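Local coordinates for protein dehydrogenase (Chromobacterium violaceum, PDB 3Q2I) that probably uses NAD to oxidise the sugar of the UDP-linked N-acetylglucosamine uronic acid in the biosynthesis of 2,3-diacetamido-2,3-dideoxy-D-mannuronic acid, at residues I14-V19 and L306-V311; A121-K126 and D324-L329. All coordinates share one frame; numbering follows the deposited sequence.

Contact 1 (I14-V19 and L306-V311); sequences IRFALV and LYYDNV
Y308 is the first residue of 306-311 to touch the strand, laying the CE1 corner of its ring over one face of the F16 ring. The closest pair is Y308 CE1 with F16 CE1 at 3.6 Å, and F16 CZ follows at 4.0 Å from the same Y308 CE1. The ring planes stand 57° apart and their centroids are separated by 5.4 Å, an oblique pairing that is neither a stack nor an edge-to-face contact. The two side chains slide past each other in opposite directions, and the tyrosine atom that comes closest is CE1. Its hydroxyl continues beyond the phenylalanine to a hydrogen bond with H28 ND1, so the apolar part of the ring serves F16 while the polar end is satisfied elsewhere. V311, nearly one turn on, brings the helix back to the same ring. With CG1 anti to the backbone N (chi1 172°), this methyl comes to the edge of the F16 ring, near its plane, 4.2 Å from F16 CE1. Thus F16 has tyrosine over a face and valine at an edge, all three buried, with I80 and L32 also against the phenylalanine. No hydrogen bond crosses the contact; it is apolar packing. A helix from late in the chain here packs against an inner strand of the parallel sheet, the strand whose end, V19, touches the dinucleotide, in an NAD-binding Rossmann fold.

Contact 2 (A121-K126 and D324-L329); sequences AADKAK and DGREGL
R326 overlaps the carboxylate of D123 edge to edge, its two terminal nitrogens each taking one oxygen. R326 NH1 donates to D123 OD1 at 3.0 Å along an almost linear path, with an N-H...O angle of 178°; R326 NH2 donates to D123 OD2 at 2.8 Å and is nearly as straight. Both oxygens use their syn lone pairs and both lie in the guanidinium plane. The carboxylate and guanidinium planes differ by just 8°, the geometry of an end-on, bidentate salt bridge, in which two parallel bonds fix the rotation of each flat group relative to the other. The side chains themselves cross at about a right angle. The arginine chain runs extended from CG to NE, spanning the gap between two helices whose backbones do not meet here. The remaining guanidinium nitrogen, R326 NE, forms a salt bridge with E182 of a second subunit, whose F183 also packs on the arginine; the positive charge thus probably serves both an acid of its own chain and one across the subunit boundary. Each segment also holds a helix end. D324 is the N-cap of helix 325-344, its OD2 accepting from E327 N at 3.0 Å, so R326 departs from a capped first turn. K126 closes helix 112-125 with a Schellman motif, and K126 NZ bonds to T68 of the second subunit. The whole is a surface salt bridge between helices, joining the last turn of one to the first turn of another beside a subunit interface.

The segments alternate along the chain: strand 14-19, then 121-126, then 306-311, then 324-329. In each contact a piece of the Rossmann-fold part meets a helix from late in the chain. Helices 304-315 and 325-344, which supply the later halves, follow one another in the chain, so two consecutive helices return to the Rossmann-fold part of the chain. The contacts lie about 17 Å apart, centre to centre, and their nearest atoms about 6 Å, without touching. Contact 1 is buried and apolar against the parallel sheet; contact 2 is charged, at the surface and next to another subunit. Together they join the late helices to the Rossmann fold at separate points.

Contact 1 (I14-V19 and L306-V311)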
ATOM      1  N   ILE A  14     -50.140  16.005 -19.220  1.00 30.30           N
ATOM      2  CA  ILE A  14     -48.965  15.120 -19.314  1.00 31.36           C
ATOM      3  C   ILE A  14     -49.317  13.649 -19.055  1.00 29.68           C
ATOM      4  O   ILE A  14     -50.067  13.334 -18.128  1.00 30.29           O
ATOM      5  CB  ILE A  14     -47.887  15.526 -18.280  1.00 33.52           C
ATOM      6  CG1 ILE A  14     -47.724  17.054 -18.236  1.00 28.42           C
ATOM      7  CG2 ILE A  14     -46.571  14.780 -18.573  1.00 30.76           C
ATOM      8  CD1 ILE A  14     -47.301  17.657 -19.595  1.00 29.00           C
ATOM      9  N   ARG A  15     -48.763  12.760 -19.869  1.00 27.20           N
ATOM     10  CA  ARG A  15     -49.079  11.357 -19.802  1.00 27.62           C
ATOM     11  C   ARG A  15     -47.954  10.594 -19.096  1.00 26.62           C
ATOM     12  O   ARG A  15     -46.786  10.796 -19.448  1.00 27.68           O
ATOM     13  CB  ARG A  15     -49.342  10.826 -21.201  1.00 30.35           C
ATOM     14  CG  ARG A  15     -50.533  11.591 -21.809  1.00 31.13           C
ATOM     15  CD  ARG A  15     -50.805  11.162 -23.220  1.00 36.73           C
ATOM     16  NE  ARG A  15     -49.885  11.741 -24.193  1.00 49.01           N
ATOM     17  CZ  ARG A  15     -50.090  11.687 -25.507  1.00 54.35           C
ATOM     18  NH1 ARG A  15     -51.178  11.087 -25.971  1.00 59.68           N
ATOM     19  NH2 ARG A  15     -49.221  12.223 -26.356  1.00 55.53           N
ATOM     20  N   PHE A  16     -48.329   9.782 -18.114  1.00 26.21           N
ATOM     21  CA  PHE A  16     -47.377   8.938 -17.353  1.00 23.34           C
ATOM     22  C   PHE A  16     -47.608   7.452 -17.599  1.00 26.84           C
ATOM     23  O   PHE A  16     -48.745   6.980 -17.746  1.00 26.06           O
ATOM     24  CB  PHE A  16     -47.544   9.255 -15.881  1.00 19.71           C
ATOM     25  CG  PHE A  16     -47.001  10.605 -15.470  1.00 25.75           C
ATOM     26  CD1 PHE A  16     -45.683  10.738 -15.040  1.00 22.26           C
ATOM     27  CD2 PHE A  16     -47.765  11.763 -15.599  1.00 26.40           C
ATOM     28  CE1 PHE A  16     -45.190  11.977 -14.682  1.00 24.39           C
ATOM     29  CE2 PHE A  16     -47.281  13.003 -15.234  1.00 25.84           C
ATOM     30  CZ  PHE A  16     -45.976  13.121 -14.797  1.00 27.72           C
ATOM     31  N   ALA A  17     -46.534   6.655 -17.626  1.00 25.44           N
ATOM     32  CA  ALA A  17     -46.679   5.208 -17.535  1.00 21.81           C
ATOM     33  C   ALA A  17     -45.858   4.793 -16.306  1.00 25.43           C
ATOM     34  O   ALA A  17     -44.934   5.539 -15.880  1.00 22.42           O
ATOM     35  CB  ALA A  17     -46.143   4.511 -18.769  1.00 24.26           C
ATOM     36  N   LEU A  18     -46.251   3.691 -15.674  1.00 23.02           N
ATOM     37  CA  LEU A  18     -45.515   3.270 -14.487  1.00 22.75           C
ATOM     38  C   LEU A  18     -45.163   1.786 -14.503  1.00 26.09           C
ATOM     39  O   LEU A  18     -45.965   0.936 -14.886  1.00 26.47           O
ATOM     40  CB  LEU A  18     -46.264   3.631 -13.204  1.00 21.67           C
ATOM     41  CG  LEU A  18     -45.789   3.160 -11.815  1.00 21.82           C
ATOM     42  CD1 LEU A  18     -46.066   4.154 -10.746  1.00 20.88           C
ATOM     43  CD2 LEU A  18     -46.202   1.741 -11.423  1.00 24.49           C
ATOM     44  N   VAL A  19     -43.941   1.442 -14.099  1.00 23.08           N
ATOM     45  CA  VAL A  19     -43.565   0.033 -14.031  1.00 24.61           C
ATOM     46  C   VAL A  19     -43.134  -0.331 -12.614  1.00 24.83           C
ATOM     47  O   VAL A  19     -42.361   0.411 -11.982  1.00 22.86           O
ATOM     48  CB  VAL A  19     -42.474  -0.342 -15.087  1.00 26.72           C
ATOM     49  CG1 VAL A  19     -41.263   0.550 -14.979  1.00 29.41           C
ATOM     50  CG2 VAL A  19     -42.120  -1.804 -15.036  1.00 26.17           C
ATOM     51  N   LEU A 306     -45.732  17.036  -4.228  1.00 31.41           N
ATOM     52  CA  LEU A 306     -44.929  18.199  -4.560  1.00 33.03           C
ATOM     53  C   LEU A 306     -43.890  17.843  -5.612  1.00 33.71           C
ATOM     54  O   LEU A 306     -43.656  18.609  -6.537  1.00 31.62           O
ATOM     55  CB  LEU A 306     -44.214  18.685  -3.312  1.00 34.96           C
ATOM     56  CG  LEU A 306     -44.410  20.090  -2.773  1.00 46.23           C
ATOM     57  CD1 LEU A 306     -43.503  20.303  -1.553  1.00 39.32           C
ATOM     58  CD2 LEU A 306     -44.200  21.098  -3.915  1.00 46.91           C
ATOM     59  N   TYR A 307     -43.252  16.676  -5.475  1.00 29.75           N
ATOM     60  CA  TYR A 307     -42.281  16.250  -6.461  1.00 27.75           C
ATOM     61  C   TYR A 307     -42.923  16.245  -7.830  1.00 28.62           C
ATOM     62  O   TYR A 307     -42.355  16.692  -8.839  1.00 28.72           O
ATOM     63  CB  TYR A 307     -41.761  14.821  -6.145  1.00 27.87           C
ATOM     64  CG  TYR A 307     -40.628  14.449  -7.059  1.00 26.88           C
ATOM     65  CD1 TYR A 307     -40.828  13.654  -8.190  1.00 23.76           C
ATOM     66  CD2 TYR A 307     -39.371  14.976  -6.815  1.00 24.10           C
ATOM     67  CE1 TYR A 307     -39.780  13.374  -9.053  1.00 28.79           C
ATOM     68  CE2 TYR A 307     -38.323  14.696  -7.683  1.00 24.74           C
ATOM     69  CZ  TYR A 307     -38.536  13.902  -8.783  1.00 29.96           C
ATOM     70  OH  TYR A 307     -37.462  13.697  -9.634  1.00 33.22           O
ATOM     71  N   TYR A 308     -44.137  15.709  -7.897  1.00 25.28           N
ATOM     72  CA  TYR A 308     -44.806  15.662  -9.172  1.00 26.33           C
ATOM     73  C   TYR A 308     -45.114  17.064  -9.757  1.00 25.71           C
ATOM     74  O   TYR A 308     -45.050  17.227 -10.966  1.00 26.97           O
ATOM     75  CB  TYR A 308     -46.083  14.836  -9.023  1.00 27.29           C
ATOM     76  CG  TYR A 308     -45.875  13.411  -9.424  1.00 24.93           C
ATOM     77  CD1 TYR A 308     -46.062  12.993 -10.726  1.00 26.35           C
ATOM     78  CD2 TYR A 308     -45.365  12.491  -8.505  1.00 27.36           C
ATOM     79  CE1 TYR A 308     -45.845  11.690 -11.111  1.00 24.01           C
ATOM     80  CE2 TYR A 308     -45.191  11.192  -8.873  1.00 25.69           C
ATOM     81  CZ  TYR A 308     -45.360  10.784 -10.169  1.00 24.00           C
ATOM     82  OH  TYR A 308     -45.174   9.460 -10.475  1.00 26.55           O
ATOM     83  N   ASP A 309     -45.337  18.075  -8.928  1.00 28.07           N
ATOM     84  CA  ASP A 309     -45.599  19.431  -9.448  1.00 27.23           C
ATOM     85  C   ASP A 309     -44.352  19.902 -10.229  1.00 30.24           C
ATOM     86  O   ASP A 309     -44.476  20.431 -11.330  1.00 26.81           O
ATOM     87  CB  ASP A 309     -45.875  20.379  -8.281  1.00 28.81           C
ATOM     88  CG  ASP A 309     -46.095  21.829  -8.717  1.00 31.82           C
ATOM     89  OD1 ASP A 309     -46.920  22.032  -9.624  1.00 35.97           O
ATOM     90  OD2 ASP A 309     -45.440  22.756  -8.192  1.00 32.20           O
ATOM     91  N   ASN A 310     -43.135  19.702  -9.701  1.00 26.99           N
ATOM     92  CA  ASN A 310     -41.959  20.077 -10.491  1.00 26.44           C
ATOM     93  C   ASN A 310     -41.799  19.313 -11.810  1.00 25.30           C
ATOM     94  O   ASN A 310     -41.346  19.891 -12.814  1.00 25.76           O
ATOM     95  CB  ASN A 310     -40.673  20.027  -9.634  1.00 29.47           C
ATOM     96  CG  ASN A 310     -39.403  20.112 -10.479  1.00 29.20           C
ATOM     97  OD1 ASN A 310     -38.689  19.125 -10.609  1.00 30.53           O
ATOM     98  ND2 ASN A 310     -39.108  21.290 -11.039  1.00 27.56           N
ATOM     99  N   VAL A 311     -42.129  18.021 -11.824  1.00 24.64           N
ATOM    100  CA  VAL A 311     -41.979  17.208 -13.012  1.00 23.02           C
ATOM    101  C   VAL A 311     -42.983  17.696 -14.066  1.00 23.14           C
ATOM    102  O   VAL A 311     -42.631  17.843 -15.234  1.00 24.20           O
ATOM    103  CB  VAL A 311     -42.214  15.735 -12.707  1.00 24.38           C
ATOM    104  CG1 VAL A 311     -42.263  14.872 -13.952  1.00 23.36           C
ATOM    105  CG2 VAL A 311     -41.121  15.206 -11.719  1.00 24.19           C
TER

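Contact 2 (A121-K126 and D324-L329)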
ATOM      1  N   ALA A 121     -27.325   7.500 -21.414  1.00 17.87           N
ATOM      2  CA  ALA A 121     -28.378   7.045 -22.358  1.00 18.27           C
ATOM      3  C   ALA A 121     -29.414   8.148 -22.474  1.00 21.19           C
ATOM      4  O   ALA A 121     -29.907   8.409 -23.591  1.00 19.77           O
ATOM      5  CB  ALA A 121     -29.042   5.736 -21.886  1.00 18.93           C
ATOM      6  N   ALA A 122     -29.773   8.765 -21.360  1.00 19.64           N
ATOM      7  CA  ALA A 122     -30.713   9.883 -21.385  1.00 19.65           C
ATOM      8  C   ALA A 122     -30.087  11.069 -22.105  1.00 24.29           C
ATOM      9  O   ALA A 122     -30.763  11.740 -22.897  1.00 23.80           O
ATOM     10  CB  ALA A 122     -31.165  10.259 -19.969  1.00 19.72           C
ATOM     11  N   ASP A 123     -28.807  11.366 -21.854  1.00 22.11           N
ATOM     12  CA  ASP A 123     -28.124  12.409 -22.608  1.00 22.49           C
ATOM     13  C   ASP A 123     -28.241  12.137 -24.103  1.00 21.88           C
ATOM     14  O   ASP A 123     -28.515  13.063 -24.880  1.00 24.04           O
ATOM     15  CB  ASP A 123     -26.615  12.455 -22.266  1.00 21.36           C
ATOM     16  CG  ASP A 123     -26.315  13.065 -20.913  1.00 27.62           C
ATOM     17  OD1 ASP A 123     -27.210  13.637 -20.276  1.00 27.60           O
ATOM     18  OD2 ASP A 123     -25.138  12.946 -20.488  1.00 25.00           O
ATOM     19  N   LYS A 124     -27.946  10.921 -24.540  1.00 22.04           N
ATOM     20  CA  LYS A 124     -27.874  10.641 -25.960  1.00 24.55           C
ATOM     21  C   LYS A 124     -29.270  10.701 -26.580  1.00 25.56           C
ATOM     22  O   LYS A 124     -29.407  11.016 -27.766  1.00 26.87           O
ATOM     23  CB  LYS A 124     -27.288   9.253 -26.179  1.00 22.69           C
ATOM     24  CG  LYS A 124     -27.163   8.805 -27.623  1.00 29.65           C
ATOM     25  CD  LYS A 124     -26.427   7.489 -27.631  1.00 35.79           C
ATOM     26  CE  LYS A 124     -26.122   7.039 -29.050  1.00 47.02           C
ATOM     27  NZ  LYS A 124     -27.088   5.973 -29.393  1.00 45.53           N
ATOM     28  N   ALA A 125     -30.295  10.367 -25.801  1.00 24.55           N
ATOM     29  CA  ALA A 125     -31.655  10.424 -26.330  1.00 24.13           C
ATOM     30  C   ALA A 125     -32.220  11.844 -26.310  1.00 24.81           C
ATOM     31  O   ALA A 125     -33.275  12.082 -26.893  1.00 27.36           O
ATOM     32  CB  ALA A 125     -32.575   9.432 -25.575  1.00 22.91           C
ATOM     33  N   LYS A 126     -31.555  12.776 -25.622  1.00 22.48           N
ATOM     34  CA  LYS A 126     -32.072  14.111 -25.406  1.00 22.93           C
ATOM     35  C   LYS A 126     -33.435  14.026 -24.740  1.00 25.94           C
ATOM     36  O   LYS A 126     -34.383  14.739 -25.114  1.00 26.92           O
ATOM     37  CB  LYS A 126     -32.126  14.884 -26.731  1.00 26.40           C
ATOM     38  CG  LYS A 126     -30.811  14.876 -27.486  1.00 33.17           C
ATOM     39  CD  LYS A 126     -30.869  15.673 -28.793  1.00 39.87           C
ATOM     40  CE  LYS A 126     -29.514  15.616 -29.497  1.00 41.43           C
ATOM     41  NZ  LYS A 126     -29.393  14.556 -30.566  1.00 47.58           N
ATOM     42  N   ASP A 324     -32.372  16.008 -11.391  1.00 18.07           N
ATOM     43  CA  ASP A 324     -32.209  15.155 -12.560  1.00 16.89           C
ATOM     44  C   ASP A 324     -31.174  14.047 -12.311  1.00 16.21           C
ATOM     45  O   ASP A 324     -30.677  13.966 -11.192  1.00 18.37           O
ATOM     46  CB  ASP A 324     -31.878  15.952 -13.806  1.00 18.27           C
ATOM     47  CG  ASP A 324     -30.567  16.738 -13.722  1.00 25.87           C
ATOM     48  OD1 ASP A 324     -30.341  17.584 -14.632  1.00 26.21           O
ATOM     49  OD2 ASP A 324     -29.761  16.558 -12.791  1.00 20.93           O
ATOM     50  N   GLY A 325     -30.910  13.217 -13.316  1.00 16.37           N
ATOM     51  CA  GLY A 325     -29.982  12.093 -13.144  1.00 17.90           C
ATOM     52  C   GLY A 325     -28.606  12.551 -12.704  1.00 17.49           C
ATOM     53  O   GLY A 325     -27.984  11.921 -11.808  1.00 16.98           O
ATOM     54  N   ARG A 326     -28.108  13.634 -13.277  1.00 17.49           N
ATOM     55  CA  ARG A 326     -26.826  14.159 -12.883  1.00 19.12           C
ATOM     56  C   ARG A 326     -26.794  14.609 -11.430  1.00 19.67           C
ATOM     57  O   ARG A 326     -25.802  14.436 -10.699  1.00 20.98           O
ATOM     58  CB  ARG A 326     -26.473  15.341 -13.761  1.00 22.02           C
ATOM     59  CG  ARG A 326     -25.464  15.001 -14.763  1.00 23.29           C
ATOM     60  CD  ARG A 326     -25.000  16.248 -15.526  1.00 20.45           C
ATOM     61  NE  ARG A 326     -24.245  15.598 -16.560  1.00 20.48           N
ATOM     62  CZ  ARG A 326     -24.749  14.990 -17.625  1.00 20.43           C
ATOM     63  NH1 ARG A 326     -26.071  15.063 -17.901  1.00 22.62           N
ATOM     64  NH2 ARG A 326     -23.944  14.327 -18.423  1.00 21.29           N
ATOM     65  N   GLU A 327     -27.884  15.179 -10.940  1.00 18.41           N
ATOM     66  CA  GLU A 327     -27.992  15.538  -9.525  1.00 20.35           C
ATOM     67  C   GLU A 327     -28.001  14.254  -8.688  1.00 18.45           C
ATOM     68  O   GLU A 327     -27.271  14.168  -7.687  1.00 21.88           O
ATOM     69  CB  GLU A 327     -29.258  16.372  -9.251  1.00 19.71           C
ATOM     70  CG  GLU A 327     -29.398  16.749  -7.764  1.00 23.17           C
ATOM     71  CD  GLU A 327     -28.370  17.778  -7.284  1.00 22.90           C
ATOM     72  OE1 GLU A 327     -28.256  17.988  -6.047  1.00 23.43           O
ATOM     73  OE2 GLU A 327     -27.677  18.395  -8.134  1.00 22.79           O
ATOM     74  N   GLY A 328     -28.709  13.219  -9.150  1.00 19.45           N
ATOM     75  CA  GLY A 328     -28.774  11.934  -8.446  1.00 18.26           C
ATOM     76  C   GLY A 328     -27.373  11.305  -8.340  1.00 17.69           C
ATOM     77  O   GLY A 328     -27.104  10.616  -7.369  1.00 20.35           O
ATOM     78  N   LEU A 329     -26.504  11.541  -9.307  1.00 15.87           N
ATOM     79  CA  LEU A 329     -25.176  10.910  -9.256  1.00 15.44           C
ATOM     80  C   LEU A 329     -24.393  11.443  -8.070  1.00 16.90           C
ATOM     81  O   LEU A 329     -23.411  10.754  -7.662  1.00 16.80           O
ATOM     82  CB  LEU A 329     -24.417  11.245 -10.532  1.00 14.80           C
ATOM     83  CG  LEU A 329     -24.871  10.544 -11.815  1.00 15.93           C
ATOM     84  CD1 LEU A 329     -24.046  11.094 -12.987  1.00 16.59           C
ATOM     85  CD2 LEU A 329     -24.753   9.034 -11.727  1.00 16.85           C
TER